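Local coordinates for tRNA delta(2)-isopentenylpyrophosphate transferase (Bacillus halodurans, PDB 3EXA), which probably transfers a dimethylallyl group from dimethylallyl diphosphate to the adenine at position 37 of tRNAs that read codons beginning with uridine, at residues A[16-28]-A[294-306]. Numbering follows the deposited sequence.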
loop_
_atom_site.group_PDB
_atom_site.type_symbol
_atom_site.label_atom_id
_atom_site.label_comp_id
_atom_site.label_asym_id
_atom_site.label_seq_id
_atom_site.Cartn_x
_atom_site.Cartn_y
_atom_site.Cartn_z
ATOM N N LYS A 16 29.448 -13.367 24.316
ATOM C CA LYS A 16 28.044 -13.087 24.525
ATOM C C LYS A 16 27.267 -14.334 24.960
ATOM O O LYS A 16 26.322 -14.242 25.748
ATOM C CB LYS A 16 27.465 -12.518 23.237
ATOM C CG LYS A 16 26.677 -11.244 23.436
ATOM C CD LYS A 16 26.937 -10.186 22.350
ATOM C CE LYS A 16 26.569 -10.664 20.957
ATOM N NZ LYS A 16 27.676 -11.412 20.311
ATOM N N THR A 17 27.662 -15.502 24.463
ATOM C CA THR A 17 26.965 -16.733 24.833
ATOM C C THR A 17 27.177 -17.110 26.295
ATOM O O THR A 17 26.221 -17.211 27.071
ATOM C CB THR A 17 27.411 -17.920 23.956
ATOM O OG1 THR A 17 27.041 -17.666 22.594
ATOM C CG2 THR A 17 26.743 -19.211 24.426
ATOM N N LYS A 18 28.437 -17.311 26.666
ATOM C CA LYS A 18 28.774 -17.698 28.030
ATOM C C LYS A 18 28.287 -16.713 29.090
ATOM O O LYS A 18 27.700 -17.120 30.093
ATOM C CB LYS A 18 30.289 -17.901 28.167
ATOM C CG LYS A 18 30.734 -18.377 29.548
ATOM C CD LYS A 18 32.234 -18.609 29.601
ATOM C CE LYS A 18 32.710 -18.921 31.025
ATOM N NZ LYS A 18 31.969 -20.065 31.661
ATOM N N THR A 19 28.503 -15.422 28.883
ATOM C CA THR A 19 28.064 -14.493 29.899
ATOM C C THR A 19 26.550 -14.490 30.022
ATOM O O THR A 19 26.015 -14.257 31.103
ATOM C CB THR A 19 28.593 -13.061 29.654
ATOM O OG1 THR A 19 27.928 -12.475 28.536
ATOM C CG2 THR A 19 30.072 -13.106 29.376
ATOM N N SER A 20 25.855 -14.789 28.932
ATOM C CA SER A 20 24.401 -14.811 28.970
ATOM C C SER A 20 23.818 -16.052 29.647
ATOM O O SER A 20 22.809 -15.954 30.332
ATOM C CB SER A 20 23.817 -14.672 27.556
ATOM O OG SER A 20 24.254 -15.713 26.705
ATOM N N VAL A 21 24.429 -17.218 29.471
ATOM C CA VAL A 21 23.875 -18.402 30.111
ATOM C C VAL A 21 24.137 -18.365 31.607
ATOM O O VAL A 21 23.351 -18.898 32.384
ATOM C CB VAL A 21 24.466 -19.708 29.541
ATOM C CG1 VAL A 21 24.468 -19.656 28.014
ATOM C CG2 VAL A 21 25.863 -19.924 30.073
HETATM N N MSE A 22 25.244 -17.742 32.006
HETATM C CA MSE A 22 25.603 -17.641 33.422
HETATM C C MSE A 22 24.706 -16.624 34.114
HETATM O O MSE A 22 24.381 -16.770 35.285
HETATM C CB MSE A 22 27.073 -17.229 33.586
HETATM C CG MSE A 22 28.115 -18.310 33.207
HETATM SE SE MSE A 22 28.048 -20.019 34.191
HETATM C CE MSE A 22 27.642 -21.258 32.735
ATOM N N LEU A 23 24.314 -15.593 33.380
ATOM C CA LEU A 23 23.440 -14.585 33.925
ATOM C C LEU A 23 22.035 -15.150 34.059
ATOM O O LEU A 23 21.328 -14.862 35.021
ATOM C CB LEU A 23 23.412 -13.364 33.015
ATOM C CG LEU A 23 24.599 -12.424 33.163
ATOM C CD1 LEU A 23 24.463 -11.287 32.175
ATOM C CD2 LEU A 23 24.651 -11.882 34.587
ATOM N N ALA A 24 21.633 -15.964 33.093
ATOM C CA ALA A 24 20.294 -16.546 33.101
ATOM C C ALA A 24 20.128 -17.634 34.156
ATOM O O ALA A 24 19.006 -17.956 34.558
ATOM C CB ALA A 24 19.959 -17.100 31.722
ATOM N N LYS A 25 21.244 -18.196 34.603
ATOM C CA LYS A 25 21.217 -19.240 35.617
ATOM C C LYS A 25 20.837 -18.676 36.978
ATOM O O LYS A 25 19.901 -19.150 37.626
ATOM C CB LYS A 25 22.580 -19.926 35.706
ATOM C CG LYS A 25 22.883 -20.861 34.555
ATOM C CD LYS A 25 24.310 -21.362 34.648
ATOM C CE LYS A 25 24.600 -22.407 33.588
ATOM N NZ LYS A 25 23.821 -23.659 33.824
ATOM N N ARG A 26 21.559 -17.656 37.416
ATOM C CA ARG A 26 21.270 -17.060 38.711
ATOM C C ARG A 26 20.149 -16.026 38.644
ATOM O O ARG A 26 19.843 -15.370 39.636
ATOM C CB ARG A 26 22.542 -16.432 39.282
ATOM C CG ARG A 26 23.233 -15.504 38.318
ATOM C CD ARG A 26 24.750 -15.660 38.377
ATOM N NE ARG A 26 25.391 -14.971 39.496
ATOM C CZ ARG A 26 26.706 -14.784 39.582
ATOM N NH1 ARG A 26 27.238 -14.145 40.621
ATOM N NH2 ARG A 26 27.493 -15.236 38.612
ATOM N N LEU A 27 19.521 -15.895 37.481
ATOM C CA LEU A 27 18.440 -14.939 37.315
ATOM C C LEU A 27 17.200 -15.648 36.790
ATOM O O LEU A 27 16.261 -15.005 36.325
ATOM C CB LEU A 27 18.871 -13.840 36.344
ATOM C CG LEU A 27 18.844 -12.382 36.834
ATOM C CD1 LEU A 27 19.555 -12.254 38.164
ATOM C CD2 LEU A 27 19.506 -11.494 35.797
ATOM N N ASN A 28 17.214 -16.978 36.871
ATOM C CA ASN A 28 16.116 -17.834 36.406
ATOM C C ASN A 28 15.500 -17.319 35.106
ATOM O O ASN A 28 14.320 -16.992 35.081
ATOM C CB ASN A 28 15.028 -17.932 37.499
ATOM C CG ASN A 28 13.943 -18.963 37.174
ATOM O OD1 ASN A 28 14.237 -20.102 36.805
ATOM N ND2 ASN A 28 12.685 -18.569 37.333
ATOM N N PHE A 294 36.880 -13.514 34.483
ATOM C CA PHE A 294 35.474 -13.816 34.264
ATOM C C PHE A 294 34.639 -13.843 35.532
ATOM O O PHE A 294 33.666 -13.113 35.631
ATOM C CB PHE A 294 35.304 -15.147 33.530
ATOM C CG PHE A 294 33.874 -15.463 33.197
ATOM C CD1 PHE A 294 33.065 -16.139 34.104
ATOM C CD2 PHE A 294 33.312 -15.014 32.004
ATOM C CE1 PHE A 294 31.718 -16.359 33.833
ATOM C CE2 PHE A 294 31.965 -15.227 31.721
ATOM C CZ PHE A 294 31.165 -15.901 32.636
ATOM N N ASP A 295 34.995 -14.701 36.483
ATOM C CA ASP A 295 34.273 -14.809 37.749
ATOM C C ASP A 295 33.972 -13.448 38.381
ATOM O O ASP A 295 32.932 -13.267 39.018
ATOM C CB ASP A 295 35.074 -15.659 38.733
ATOM C CG ASP A 295 35.139 -17.115 38.322
ATOM O OD1 ASP A 295 35.781 -17.902 39.048
ATOM O OD2 ASP A 295 34.549 -17.479 37.276
ATOM N N LYS A 296 34.889 -12.501 38.212
ATOM C CA LYS A 296 34.704 -11.163 38.753
ATOM C C LYS A 296 33.764 -10.314 37.882
ATOM O O LYS A 296 32.912 -9.609 38.413
ATOM C CB LYS A 296 36.060 -10.456 38.903
ATOM C CG LYS A 296 36.013 -9.138 39.684
ATOM C CD LYS A 296 37.375 -8.447 39.693
ATOM C CE LYS A 296 37.331 -7.098 40.402
ATOM N NZ LYS A 296 37.079 -7.235 41.866
ATOM N N LYS A 297 33.906 -10.379 36.558
ATOM C CA LYS A 297 33.051 -9.595 35.658
ATOM C C LYS A 297 31.597 -10.003 35.708
ATOM O O LYS A 297 30.709 -9.167 35.866
ATOM C CB LYS A 297 33.500 -9.715 34.201
ATOM C CG LYS A 297 34.440 -8.630 33.741
ATOM C CD LYS A 297 33.812 -7.249 33.822
ATOM C CE LYS A 297 34.894 -6.180 33.763
ATOM N NZ LYS A 297 34.385 -4.848 34.175
ATOM N N ILE A 298 31.354 -11.295 35.545
ATOM C CA ILE A 298 29.993 -11.800 35.548
ATOM C C ILE A 298 29.287 -11.423 36.846
ATOM O O ILE A 298 28.080 -11.178 36.855
ATOM C CB ILE A 298 29.979 -13.328 35.345
ATOM C CG1 ILE A 298 28.734 -13.729 34.558
ATOM C CG2 ILE A 298 30.032 -14.047 36.683
ATOM C CD1 ILE A 298 27.439 -13.592 35.315
HETATM N N MSE A 299 30.041 -11.362 37.938
HETATM C CA MSE A 299 29.462 -10.998 39.220
HETATM C C MSE A 299 29.131 -9.505 39.206
HETATM O O MSE A 299 28.125 -9.083 39.774
HETATM C CB MSE A 299 30.445 -11.335 40.349
HETATM C CG MSE A 299 29.869 -11.277 41.758
HETATM SE SE MSE A 299 31.067 -12.073 43.102
HETATM C CE MSE A 299 32.521 -10.767 43.050
ATOM N N GLU A 300 29.962 -8.711 38.537
ATOM C CA GLU A 300 29.735 -7.271 38.448
ATOM C C GLU A 300 28.546 -6.981 37.549
ATOM O O GLU A 300 27.755 -6.078 37.823
ATOM C CB GLU A 300 30.964 -6.559 37.876
ATOM C CG GLU A 300 30.772 -5.056 37.656
ATOM C CD GLU A 300 31.756 -4.472 36.649
ATOM O OE1 GLU A 300 32.822 -5.095 36.419
ATOM O OE2 GLU A 300 31.466 -3.384 36.088
ATOM N N ILE A 301 28.430 -7.746 36.467
ATOM C CA ILE A 301 27.346 -7.563 35.510
ATOM C C ILE A 301 26.007 -7.976 36.096
ATOM O O ILE A 301 24.996 -7.340 35.818
ATOM C CB ILE A 301 27.577 -8.388 34.224
ATOM C CG1 ILE A 301 28.767 -7.826 33.452
ATOM C CG2 ILE A 301 26.321 -8.352 33.350
ATOM C CD1 ILE A 301 29.136 -8.639 32.245
ATOM N N HIS A 302 26.002 -9.052 36.887
ATOM C CA HIS A 302 24.778 -9.541 37.501
ATOM C C HIS A 302 24.265 -8.550 38.529
ATOM O O HIS A 302 23.061 -8.299 38.629
ATOM C CB HIS A 302 25.007 -10.878 38.187
ATOM C CG HIS A 302 23.906 -11.261 39.131
ATOM N ND1 HIS A 302 23.834 -10.784 40.421
ATOM C CD2 HIS A 302 22.816 -12.046 38.955
ATOM C CE1 HIS A 302 22.745 -11.263 41.005
ATOM N NE2 HIS A 302 22.113 -12.028 40.139
ATOM N N ASN A 303 25.181 -8.006 39.311
ATOM C CA ASN A 303 24.791 -7.040 40.306
ATOM C C ASN A 303 24.123 -5.857 39.618
ATOM O O ASN A 303 23.029 -5.456 40.008
ATOM C CB ASN A 303 26.006 -6.576 41.107
ATOM C CG ASN A 303 25.647 -5.534 42.131
ATOM O OD1 ASN A 303 25.877 -4.341 41.931
ATOM N ND2 ASN A 303 25.052 -5.974 43.236
ATOM N N PHE A 304 24.761 -5.319 38.579
ATOM C CA PHE A 304 24.191 -4.179 37.865
ATOM C C PHE A 304 22.820 -4.456 37.248
ATOM O O PHE A 304 21.897 -3.649 37.371
ATOM C CB PHE A 304 25.129 -3.690 36.766
ATOM C CG PHE A 304 24.507 -2.652 35.890
ATOM C CD1 PHE A 304 23.797 -3.020 34.744
ATOM C CD2 PHE A 304 24.590 -1.307 36.226
ATOM C CE1 PHE A 304 23.161 -2.057 33.938
ATOM C CE2 PHE A 304 23.962 -0.331 35.436
ATOM C CZ PHE A 304 23.244 -0.715 34.281
ATOM N N ILE A 305 22.704 -5.594 36.572
ATOM C CA ILE A 305 21.460 -5.996 35.941
ATOM C C ILE A 305 20.369 -6.214 36.981
ATOM O O ILE A 305 19.306 -5.595 36.916
ATOM C CB ILE A 305 21.658 -7.289 35.124
ATOM C CG1 ILE A 305 22.487 -6.984 33.877
ATOM C CG2 ILE A 305 20.320 -7.885 34.749
ATOM C CD1 ILE A 305 22.767 -8.203 33.012
ATOM N N ALA A 306 20.639 -7.089 37.942
ATOM C CA ALA A 306 19.682 -7.381 39.003
ATOM C C ALA A 306 19.228 -6.099 39.700
ATOM O O ALA A 306 18.042 -5.928 39.977
ATOM C CB ALA A 306 20.298 -8.345 40.028
#
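The ammonium of Lys-18 lies over the face of the Phe-294 ring, a cation-pi contact with NZ 4.6 Å from the ring centroid. Its CE sits squarely above the same face, 11° off the ring normal, as a CH-pi contact. Phe-294 has CG anti to its own N (chi1 -176°), which carries the ring across to helix 16-25; there Thr-19 CG2 and Met-22 CG meet its edge, the latter 3.9 Å from CZ. Loss of the Phe-294 ring, as with an alanine here, is likely to leave the Lys-18 chain with no aromatic face to lie on and a gap beside Thr-19 and Met-22. Leu-23 is a knob in a hole formed by Ile-298, Ile-301, His-302 and Ile-305. Packing is tight where its CD2 comes within 3.4 Å of Ile-298 CD1, while Leu-23 CD1 rests 3.6 Å from Ile-305 CD1. Farther along, the His-302 ring takes Arg-26 NE over one face and Ala-306 CB over the other. Leu-27 CD1 approaches that ring obliquely, and Arg-26 NH2 reaches back to Ile-298 CG2 at 3.4 Å. No hydrogen bond joins the segments; the axes of 16-25 and 294-306 cross at -56°, 10.4 Å apart. Ile-8 and Phe-96 also touch Leu-23, and Ile-195 touches Ile-301 and Ile-305, placing both helices against the parallel sheet. The C-terminal helix thus packs beside the helix that follows the P-loop, an alpha/beta arrangement of the P-loop NTPase fold.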